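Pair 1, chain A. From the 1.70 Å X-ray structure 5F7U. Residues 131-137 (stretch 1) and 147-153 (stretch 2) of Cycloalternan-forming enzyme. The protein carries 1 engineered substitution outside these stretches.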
# COMPACT_ATOMS: atom_id res chain seq x y z
N GLY A 131 -7.41 -2.32 37.95
CA GLY A 131 -8.66 -1.75 37.44
C GLY A 131 -8.57 -1.22 36.02
O GLY A 131 -9.50 -1.41 35.23
N ASP A 132 -7.46 -0.55 35.68
CA ASP A 132 -7.25 -0.05 34.31
C ASP A 132 -6.01 -0.71 33.70
O ASP A 132 -5.53 -0.30 32.63
CB ASP A 132 -7.09 1.48 34.33
CG ASP A 132 -5.92 1.97 35.20
OD1 ASP A 132 -5.25 1.16 35.89
OD2 ASP A 132 -5.67 3.20 35.21
N SER A 133 -5.50 -1.70 34.41
CA SER A 133 -4.26 -2.39 34.04
C SER A 133 -4.04 -3.56 34.99
O SER A 133 -4.44 -3.50 36.16
CB SER A 133 -3.06 -1.43 34.15
OG SER A 133 -1.84 -2.15 34.03
N ILE A 134 -3.38 -4.60 34.49
CA ILE A 134 -3.04 -5.77 35.31
C ILE A 134 -1.52 -5.92 35.32
O ILE A 134 -0.89 -5.84 34.26
CB ILE A 134 -3.69 -7.05 34.75
CG1 ILE A 134 -5.22 -6.91 34.74
CG2 ILE A 134 -3.28 -8.28 35.58
CD1 ILE A 134 -5.89 -7.99 33.91
N THR A 135 -0.93 -6.16 36.49
CA THR A 135 0.50 -6.44 36.59
C THR A 135 0.70 -7.92 36.83
O THR A 135 0.10 -8.49 37.75
CB THR A 135 1.12 -5.70 37.79
OG1 THR A 135 0.87 -4.29 37.64
CG2 THR A 135 2.64 -5.98 37.94
N LEU A 136 1.56 -8.54 36.03
CA LEU A 136 2.01 -9.90 36.32
C LEU A 136 3.41 -9.80 36.89
O LEU A 136 4.33 -9.40 36.19
CB LEU A 136 1.99 -10.76 35.05
CG LEU A 136 0.69 -10.81 34.22
CD1 LEU A 136 0.86 -11.71 33.01
CD2 LEU A 136 -0.50 -11.28 35.05
N ASN A 137 3.56 -10.13 38.17
CA ASN A 137 4.88 -10.16 38.81
C ASN A 137 5.53 -11.48 38.47
O ASN A 137 4.91 -12.54 38.64
CB ASN A 137 4.73 -9.97 40.32
CG ASN A 137 4.30 -8.56 40.67
OD1 ASN A 137 5.01 -7.60 40.38
ND2 ASN A 137 3.16 -8.43 41.32
N PRO A 147 11.11 -9.01 37.20
CA PRO A 147 10.31 -8.50 36.06
C PRO A 147 8.82 -8.33 36.33
O PRO A 147 8.24 -9.03 37.17
CB PRO A 147 10.53 -9.51 34.94
CG PRO A 147 11.23 -10.67 35.54
CD PRO A 147 11.75 -10.31 36.89
N LYS A 148 8.24 -7.36 35.64
CA LYS A 148 6.80 -7.14 35.67
C LYS A 148 6.32 -7.02 34.25
O LYS A 148 6.90 -6.26 33.47
CB LYS A 148 6.46 -5.85 36.40
CG LYS A 148 6.71 -5.93 37.91
CD LYS A 148 6.53 -4.54 38.49
CE LYS A 148 6.98 -4.45 39.94
NZ LYS A 148 5.86 -4.85 40.84
N LEU A 149 5.27 -7.77 33.92
CA LEU A 149 4.58 -7.63 32.64
C LEU A 149 3.23 -6.98 32.88
O LEU A 149 2.41 -7.50 33.64
CB LEU A 149 4.40 -8.99 31.98
CG LEU A 149 3.67 -8.98 30.63
CD1 LEU A 149 4.42 -8.17 29.56
CD2 LEU A 149 3.49 -10.42 30.15
N TYR A 150 2.98 -5.87 32.20
CA TYR A 150 1.74 -5.13 32.35
C TYR A 150 0.82 -5.37 31.18
O TYR A 150 1.25 -5.27 30.03
CB TYR A 150 2.03 -3.64 32.41
CG TYR A 150 2.86 -3.25 33.58
CD1 TYR A 150 2.27 -2.99 34.81
CD2 TYR A 150 4.24 -3.12 33.45
CE1 TYR A 150 3.05 -2.62 35.90
CE2 TYR A 150 5.02 -2.75 34.53
CZ TYR A 150 4.42 -2.51 35.74
OH TYR A 150 5.19 -2.13 36.81
N LEU A 151 -0.44 -5.64 31.48
CA LEU A 151 -1.46 -5.86 30.45
C LEU A 151 -2.48 -4.74 30.56
O LEU A 151 -2.92 -4.42 31.66
CB LEU A 151 -2.17 -7.20 30.64
CG LEU A 151 -1.35 -8.47 30.90
CD1 LEU A 151 -2.26 -9.67 31.07
CD2 LEU A 151 -0.37 -8.73 29.76
N SER A 152 -2.84 -4.18 29.42
CA SER A 152 -3.91 -3.19 29.35
C SER A 152 -4.65 -3.35 28.04
O SER A 152 -4.16 -4.00 27.10
CB SER A 152 -3.36 -1.76 29.51
OG SER A 152 -2.41 -1.46 28.49
N PHE A 153 -5.83 -2.75 27.97
CA PHE A 153 -6.65 -2.82 26.76
C PHE A 153 -6.73 -1.48 26.08
O PHE A 153 -7.36 -0.57 26.58
CB PHE A 153 -8.04 -3.38 27.11
CG PHE A 153 -8.00 -4.83 27.49
CD1 PHE A 153 -7.94 -5.83 26.51
CD2 PHE A 153 -7.95 -5.22 28.84
CE1 PHE A 153 -7.87 -7.18 26.86
CE2 PHE A 153 -7.88 -6.57 29.19
CZ PHE A 153 -7.84 -7.55 28.20
O HOH W 1 -6.74 -1.94 30.57
O HOH W 2 7.96 -8.31 40.05

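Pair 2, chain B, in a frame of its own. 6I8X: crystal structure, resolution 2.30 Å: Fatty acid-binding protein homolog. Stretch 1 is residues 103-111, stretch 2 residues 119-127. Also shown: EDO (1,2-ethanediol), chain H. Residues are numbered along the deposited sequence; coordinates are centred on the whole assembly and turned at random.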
# COMPACT_ATOMS: atom_id res chain seq x y z
N PRO B 103 -11.07 3.11 -12.18
CA PRO B 103 -11.03 1.64 -12.00
C PRO B 103 -9.66 0.96 -12.13
O PRO B 103 -9.52 -0.21 -11.74
CB PRO B 103 -12.00 1.12 -13.06
CG PRO B 103 -12.14 2.24 -14.06
CD PRO B 103 -11.99 3.50 -13.27
N ASN B 104 -8.67 1.65 -12.68
CA ASN B 104 -7.32 1.11 -12.89
C ASN B 104 -6.31 1.63 -11.83
O ASN B 104 -5.16 1.23 -11.85
CB ASN B 104 -6.81 1.45 -14.32
CG ASN B 104 -7.85 1.41 -15.42
OD1 ASN B 104 -8.53 0.41 -15.65
ND2 ASN B 104 -7.97 2.52 -16.13
N THR B 105 -6.75 2.52 -10.92
CA THR B 105 -5.89 3.18 -9.94
C THR B 105 -6.36 3.12 -8.49
O THR B 105 -7.28 3.85 -8.09
CB THR B 105 -5.66 4.66 -10.35
OG1 THR B 105 -5.37 4.73 -11.74
CG2 THR B 105 -4.54 5.33 -9.56
N LEU B 106 -5.64 2.37 -7.68
CA LEU B 106 -5.88 2.30 -6.25
C LEU B 106 -4.85 3.18 -5.53
O LEU B 106 -3.66 3.12 -5.83
CB LEU B 106 -5.80 0.84 -5.78
CG LEU B 106 -5.75 0.54 -4.27
CD1 LEU B 106 -7.09 0.77 -3.61
CD2 LEU B 106 -5.35 -0.93 -4.05
N THR B 107 -5.31 4.06 -4.64
CA THR B 107 -4.42 4.92 -3.86
C THR B 107 -4.46 4.48 -2.39
O THR B 107 -5.42 3.82 -1.96
CB THR B 107 -4.70 6.41 -4.06
OG1 THR B 107 -5.93 6.76 -3.43
CG2 THR B 107 -4.68 6.82 -5.54
N GLU B 108 -3.40 4.79 -1.64
CA GLU B 108 -3.25 4.47 -0.23
C GLU B 108 -2.50 5.65 0.36
O GLU B 108 -1.32 5.88 0.05
CB GLU B 108 -2.46 3.15 -0.07
CG GLU B 108 -2.21 2.72 1.37
CD GLU B 108 -1.33 1.49 1.54
OE1 GLU B 108 -1.07 0.78 0.54
OE2 GLU B 108 -0.91 1.21 2.69
N THR B 109 -3.20 6.42 1.18
CA THR B 109 -2.67 7.61 1.79
C THR B 109 -2.41 7.37 3.27
O THR B 109 -3.26 6.84 3.98
CB THR B 109 -3.62 8.79 1.50
OG1 THR B 109 -3.89 8.80 0.09
CG2 THR B 109 -3.05 10.16 1.95
N HIS B 110 -1.20 7.75 3.72
CA HIS B 110 -0.77 7.66 5.11
C HIS B 110 -0.51 9.04 5.64
O HIS B 110 0.11 9.87 4.97
CB HIS B 110 0.52 6.82 5.25
CG HIS B 110 0.34 5.37 4.94
ND1 HIS B 110 0.71 4.39 5.86
CD2 HIS B 110 -0.12 4.76 3.83
CE1 HIS B 110 0.44 3.23 5.28
NE2 HIS B 110 -0.07 3.40 4.07
N ILE B 111 -1.01 9.29 6.85
CA ILE B 111 -0.76 10.51 7.59
C ILE B 111 -0.18 10.03 8.92
O ILE B 111 -0.82 9.21 9.58
CB ILE B 111 -2.01 11.43 7.80
CG1 ILE B 111 -2.68 11.82 6.46
CG2 ILE B 111 -1.61 12.67 8.59
CD1 ILE B 111 -4.08 12.54 6.60
N VAL B 119 2.37 13.59 5.13
CA VAL B 119 1.30 13.04 4.30
C VAL B 119 1.91 12.46 3.03
O VAL B 119 2.61 13.18 2.31
CB VAL B 119 0.20 14.10 3.97
CG1 VAL B 119 -0.86 13.53 3.03
CG2 VAL B 119 -0.44 14.66 5.23
N GLU B 120 1.61 11.19 2.74
CA GLU B 120 2.11 10.53 1.54
C GLU B 120 1.11 9.55 0.93
O GLU B 120 0.55 8.71 1.64
CB GLU B 120 3.46 9.84 1.82
CG GLU B 120 3.97 9.10 0.59
CD GLU B 120 5.43 8.74 0.54
OE1 GLU B 120 5.97 8.28 1.57
OE2 GLU B 120 6.02 8.83 -0.56
N THR B 121 0.94 9.64 -0.41
CA THR B 121 0.07 8.76 -1.19
C THR B 121 0.87 7.77 -2.06
O THR B 121 1.80 8.18 -2.78
CB THR B 121 -0.93 9.60 -2.01
OG1 THR B 121 -1.64 10.47 -1.13
CG2 THR B 121 -1.93 8.73 -2.79
N TYR B 122 0.49 6.48 -2.00
CA TYR B 122 1.05 5.40 -2.85
C TYR B 122 -0.02 5.01 -3.86
O TYR B 122 -1.20 4.94 -3.53
CB TYR B 122 1.46 4.17 -2.03
CG TYR B 122 2.32 4.49 -0.84
CD1 TYR B 122 3.57 5.07 -0.99
CD2 TYR B 122 1.86 4.25 0.45
CE1 TYR B 122 4.37 5.37 0.12
CE2 TYR B 122 2.64 4.58 1.57
CZ TYR B 122 3.90 5.13 1.40
OH TYR B 122 4.68 5.42 2.49
N GLU B 123 0.40 4.73 -5.09
CA GLU B 123 -0.49 4.38 -6.19
C GLU B 123 -0.23 2.95 -6.66
O GLU B 123 0.92 2.55 -6.82
CB GLU B 123 -0.25 5.39 -7.31
CG GLU B 123 -1.01 5.17 -8.60
CD GLU B 123 -0.58 6.09 -9.73
OE1 GLU B 123 -0.21 7.26 -9.45
OE2 GLU B 123 -0.62 5.64 -10.90
N TYR B 124 -1.31 2.16 -6.87
CA TYR B 124 -1.21 0.80 -7.36
C TYR B 124 -1.91 0.67 -8.68
O TYR B 124 -3.03 1.15 -8.85
CB TYR B 124 -1.78 -0.23 -6.40
CG TYR B 124 -1.14 -0.28 -5.04
CD1 TYR B 124 -0.12 -1.19 -4.76
CD2 TYR B 124 -1.65 0.47 -3.98
CE1 TYR B 124 0.38 -1.35 -3.47
CE2 TYR B 124 -1.14 0.34 -2.69
CZ TYR B 124 -0.12 -0.57 -2.44
OH TYR B 124 0.37 -0.74 -1.17
N ARG B 125 -1.26 -0.04 -9.62
CA ARG B 125 -1.80 -0.28 -10.94
C ARG B 125 -1.50 -1.69 -11.34
O ARG B 125 -0.49 -2.23 -10.95
CB ARG B 125 -1.21 0.70 -11.96
CG ARG B 125 -1.62 2.16 -11.77
CD ARG B 125 -1.11 3.07 -12.87
NE ARG B 125 -1.79 2.81 -14.14
CZ ARG B 125 -2.90 3.41 -14.54
NH1 ARG B 125 -3.47 4.34 -13.78
NH2 ARG B 125 -3.46 3.10 -15.71
N ARG B 126 -2.40 -2.30 -12.09
CA ARG B 126 -2.16 -3.63 -12.61
C ARG B 126 -1.59 -3.50 -13.98
O ARG B 126 -2.05 -2.68 -14.77
CB ARG B 126 -3.43 -4.49 -12.64
CG ARG B 126 -3.72 -5.18 -11.32
CD ARG B 126 -2.70 -6.25 -10.92
NE ARG B 126 -2.56 -7.36 -11.87
CZ ARG B 126 -3.28 -8.48 -11.87
NH1 ARG B 126 -4.25 -8.65 -10.99
NH2 ARG B 126 -3.04 -9.43 -12.76
N ASP B 127 -0.56 -4.30 -14.28
CA ASP B 127 0.06 -4.34 -15.59
C ASP B 127 0.42 -5.80 -15.89
O ASP B 127 1.49 -6.28 -15.51
CB ASP B 127 1.29 -3.43 -15.66
CG ASP B 127 1.85 -3.34 -17.06
OD1 ASP B 127 1.06 -3.54 -18.02
OD2 ASP B 127 3.07 -3.12 -17.20
C1 EDO H . 2.94 9.19 -6.44
O1 EDO H . 1.70 8.60 -6.10
C2 EDO H . 3.53 8.53 -7.72
O2 EDO H . 2.53 8.50 -8.73
O HOH W 3 -4.67 -0.94 -13.45

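The face that pair 1 fills with hydrocarbon is crossed in pair 2 by a buried, hydrogen-bonded carboxylate. In pair 1 that face carries Ile A134, Leu A136, Leu A149 and Leu A151; Leu A136 CD1 lies 4.1 Å from Leu A149 CD2 and 4.2 Å from Leu A151 CD1, so one leucine touches both leucines of the other strand. Its counterpart in pair 2 is Glu B108, whose extended side chain (chi1 and chi2 both t) brings OE1 within 2.7 Å of Tyr B124 OH, the donor of a hydrogen bond across the strands. The second carboxylate oxygen, Glu B108 OE2, accepts from His B110 NE2 at 2.7 Å along its own strand, so both oxygens of the buried acid are paired.

The backbones beneath are nearly the same: two antiparallel strands, axes at 158° in pair 1 and 159° in pair 2, superpose with an RMSD of 0.6 Å over 14 central residues. Ile A134 matches Leu B106 and Leu A151 matches Tyr B124; each couple forms a hydrogen-bonded pair, with Ile A134 N to Leu A151 O at 2.9 Å and Leu B106 N to Tyr B124 O at 3.1 Å. Two residues on, Leu A136 with Leu A149 matches Glu B108 with Tyr B122, again linked by two backbone hydrogen bonds; the one from Glu B108 N to Tyr B122 O (2.9 Å) is bent to 138°, whereas that from Leu A136 N to Leu A149 O (2.7 Å) is nearly straight at 169°.

Aromatic rings replace leucines at two positions. Tyr B124 keeps an apolar contact, its CD2 4.0 Å from Leu B106 CD2, while its hydroxyl reaches the acid. Tyr B122 directs its edge toward the face of His B110, with ring centroids 5.4 Å apart.

On the opposite face, Thr A135 and Thr B107 coincide, but their neighbours differ. Tyr A150, matched by Glu B123, brings CE1 to 3.3 Å from Thr A135 OG1. The long side chain of Lys A148 reaches the amide of Asn A137, Lys A148 NZ donating to Asn A137 OD1 at 2.9 Å; the matching Thr B109 and Thr B121 are both short, their OG1 atoms hydrogen-bonded at 3.1 Å across a CA-CA distance of 4.2 Å.

At the other end a water repeats. Water 1 donates to Asp A132 O (2.9 Å) and accepts from Phe A153 N (2.9 Å); water 3 does likewise with Asn B104 O (2.7 Å) and Arg B126 N (3.0 Å), joining matched backbone atoms despite unlike side chains.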